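Local structure of SnoaL-like domain protein (Mycobacterium hassiacum, 6P44) at residues N9-Y14 against S98-N103. The protein catalyses, as a ketosteroid (steroid Delta-) isomerase, the shift of the double bond of 3-oxo-Delta5-steroids into conjugation with the carbonyl. The protein carries 1 engineered substitution. Numbering follows the deposited sequence.
With DNX (3,4-dinitrophenol), chain H.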
loop_
_atom_site.group_PDB
_atom_site.type_symbol
_atom_site.label_atom_id
_atom_site.label_comp_id
_atom_site.label_asym_id
_atom_site.label_seq_id
_atom_site.Cartn_x
_atom_site.Cartn_y
_atom_site.Cartn_z
ATOM N N ASN B 9 12.765 -10.767 -1.412
ATOM C CA ASN B 9 13.562 -11.535 -0.466
ATOM C C ASN B 9 13.747 -10.767 0.833
ATOM O O ASN B 9 13.698 -11.348 1.921
ATOM C CB ASN B 9 14.932 -11.848 -1.064
ATOM C CG ASN B 9 14.875 -12.894 -2.173
ATOM O OD1 ASN B 9 13.884 -13.612 -2.334
ATOM N ND2 ASN B 9 15.947 -12.982 -2.947
ATOM N N THR B 10 14.008 -9.465 0.734
ATOM C CA THR B 10 14.198 -8.676 1.943
ATOM C C THR B 10 12.929 -8.623 2.780
ATOM O O THR B 10 12.998 -8.702 4.010
ATOM C CB THR B 10 14.698 -7.283 1.571
ATOM O OG1 THR B 10 15.951 -7.431 0.878
ATOM C CG2 THR B 10 14.854 -6.386 2.811
ATOM N N VAL B 11 11.766 -8.494 2.133
ATOM C CA VAL B 11 10.509 -8.556 2.871
ATOM C C VAL B 11 10.389 -9.876 3.618
ATOM O O VAL B 11 9.966 -9.911 4.777
ATOM C CB VAL B 11 9.298 -8.292 1.959
ATOM C CG1 VAL B 11 8.009 -8.591 2.701
ATOM C CG2 VAL B 11 9.310 -6.840 1.473
ATOM N N HIS B 12 10.733 -10.987 2.967
ATOM C CA HIS B 12 10.644 -12.265 3.667
ATOM C C HIS B 12 11.589 -12.319 4.865
ATOM O O HIS B 12 11.236 -12.885 5.906
ATOM C CB HIS B 12 10.873 -13.420 2.703
ATOM C CG HIS B 12 9.668 -13.756 1.893
ATOM N ND1 HIS B 12 8.765 -14.726 2.267
ATOM C CD2 HIS B 12 9.214 -13.255 0.720
ATOM C CE1 HIS B 12 7.808 -14.806 1.362
ATOM N NE2 HIS B 12 8.055 -13.924 0.413
ATOM N N ARG B 13 12.760 -11.705 4.777
ATOM C CA ARG B 13 13.622 -11.740 5.949
ATOM C C ARG B 13 13.111 -10.811 7.041
ATOM O O ARG B 13 13.265 -11.115 8.231
ATOM C CB ARG B 13 15.049 -11.422 5.563
ATOM C CG ARG B 13 15.630 -12.504 4.703
ATOM C CD ARG B 13 17.117 -12.390 4.659
ATOM N NE ARG B 13 17.545 -11.034 4.327
ATOM C CZ ARG B 13 17.478 -10.501 3.114
ATOM N NH1 ARG B 13 16.992 -11.204 2.102
ATOM N NH2 ARG B 13 17.889 -9.255 2.911
ATOM N N TYR B 14 12.486 -9.694 6.663
ATOM C CA TYR B 14 11.819 -8.858 7.650
ATOM C C TYR B 14 10.789 -9.669 8.417
ATOM O O TYR B 14 10.755 -9.650 9.652
ATOM C CB TYR B 14 11.163 -7.677 6.923
ATOM C CG TYR B 14 10.282 -6.840 7.801
ATOM C CD1 TYR B 14 10.830 -5.976 8.722
ATOM C CD2 TYR B 14 8.901 -6.916 7.719
ATOM C CE1 TYR B 14 10.043 -5.212 9.543
ATOM C CE2 TYR B 14 8.093 -6.143 8.543
ATOM C CZ TYR B 14 8.675 -5.281 9.449
ATOM O OH TYR B 14 7.910 -4.499 10.291
ATOM N N SER B 98 0.920 -3.611 3.913
ATOM C CA SER B 98 2.171 -2.900 4.094
ATOM C C SER B 98 2.765 -2.521 2.747
ATOM O O SER B 98 2.612 -3.226 1.755
ATOM C CB SER B 98 3.195 -3.748 4.811
ATOM O OG SER B 98 2.766 -4.012 6.135
ATOM N N VAL B 99 3.467 -1.387 2.723
ATOM C CA VAL B 99 4.275 -0.987 1.572
ATOM C C VAL B 99 5.664 -0.619 2.065
ATOM O O VAL B 99 5.817 0.199 2.982
ATOM C CB VAL B 99 3.656 0.209 0.821
ATOM C CG1 VAL B 99 4.563 0.674 -0.306
ATOM C CG2 VAL B 99 2.293 -0.162 0.260
ATOM N N MET B 100 6.674 -1.217 1.442
ATOM C CA MET B 100 8.060 -0.842 1.650
ATOM C C MET B 100 8.665 -0.338 0.345
ATOM O O MET B 100 8.300 -0.789 -0.742
ATOM C CB MET B 100 8.878 -2.026 2.160
ATOM C CG MET B 100 8.589 -2.352 3.609
ATOM S SD MET B 100 9.548 -3.797 4.134
ATOM C CE MET B 100 9.245 -3.751 5.901
ATOM N N THR B 101 9.582 0.614 0.457
ATOM C CA THR B 101 10.387 1.051 -0.669
ATOM C C THR B 101 11.848 0.868 -0.310
ATOM O O THR B 101 12.209 0.800 0.867
ATOM C CB THR B 101 10.110 2.508 -1.068
ATOM O OG1 THR B 101 10.667 3.394 -0.095
ATOM C CG2 THR B 101 8.613 2.770 -1.216
ATOM N N PHE B 102 12.679 0.755 -1.345
ATOM C CA PHE B 102 14.051 0.287 -1.190
ATOM C C PHE B 102 15.023 1.231 -1.880
ATOM O O PHE B 102 14.728 1.771 -2.948
ATOM C CB PHE B 102 14.161 -1.139 -1.782
ATOM C CG PHE B 102 13.319 -2.114 -1.038
ATOM C CD1 PHE B 102 11.958 -2.198 -1.298
ATOM C CD2 PHE B 102 13.856 -2.876 -0.008
ATOM C CE1 PHE B 102 11.157 -3.039 -0.577
ATOM C CE2 PHE B 102 13.063 -3.743 0.712
ATOM C CZ PHE B 102 11.704 -3.797 0.455
ATOM N N ASN B 103 16.182 1.409 -1.245
ATOM C CA ASN B 103 17.273 2.202 -1.782
ATOM C C ASN B 103 18.034 1.414 -2.844
ATOM O O ASN B 103 17.745 0.245 -3.126
ATOM C CB ASN B 103 18.217 2.630 -0.661
ATOM C CG ASN B 103 17.675 3.772 0.131
ATOM O OD1 ASN B 103 16.911 4.582 -0.386
ATOM N ND2 ASN B 103 18.057 3.851 1.392
HETATM C C1 DNX H . 4.718 -4.433 11.095
HETATM C C2 DNX H . 5.314 -4.846 12.278
HETATM C C3 DNX H . 4.578 -4.814 13.441
HETATM N N3 DNX H . 5.263 -5.234 14.663
HETATM C C4 DNX H . 3.258 -4.389 13.439
HETATM N N4 DNX H . 2.453 -4.330 14.658
HETATM C C5 DNX H . 2.664 -3.991 12.257
HETATM C C6 DNX H . 3.396 -4.008 11.083
HETATM O O1 DNX H . 5.449 -4.455 9.948
HETATM O O31 DNX H . 5.893 -4.398 15.289
HETATM O O32 DNX H . 5.199 -6.411 14.989
HETATM O O41 DNX H . 1.669 -3.405 14.786
HETATM O O42 DNX H . 2.592 -5.217 15.487
#
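Apolar helix-on-sheet packing joins Thr10, Val11 and Tyr14 of helix 4-20 to Met100 and Phe102 of strand 92-102, deep in the chain and at the edge of the ligand pocket. The helix runs over the strand with 124° between their directions, the short segment axes coming within 10.6 Å, and alternate strand residues face it. Met100 packs on the face of Tyr14, the pocket residue. Its chain is extended beyond CG and sets the methyl over the middle of the Tyr14 ring: CE lies 3.6 Å from the centroid of that ring and only 8° off the normal, a CH-pi contact. The sulfur sits farther back, SD 5.0 Å from the same centroid and oblique to the face, giving a Met-aromatic contact as well. Behind the methyl, Met100 SD also meets Val11 CG2 at 4.0 Å. This is the curved sheet and long N-terminal helix of the NTF2-like, SnoaL-type cone, whose interior holds the ligand. Tyr14 CG is anti to the backbone N (chi1 172°), and the ring beyond it carries the hydroxyl into the pocket. There Tyr14 OH and O1 of 3,4-dinitrophenol share a very short hydrogen bond of 2.5 Å, O1 lying at the ring edge near its plane, consistent with the tyrosine of a ketosteroid isomerase oxyanion hole. Tyr55 OH, a second-shell neighbour hydrogen-bonded to the Tyr14 hydroxyl, probably positions or polarises it. Away from the ligand, the Phe102 ring presents its rim to the helix: CE2 is 3.8 Å from Thr10 CG2, while CZ touches Val11 CG2 at 4.0 Å. Thr10 offers the strand its methyl, whereas its OG1 is hydrogen-bonded to Asp6 O, one turn back along the helix. Met111 of strand 108-121 touches both Tyr14 and Met100.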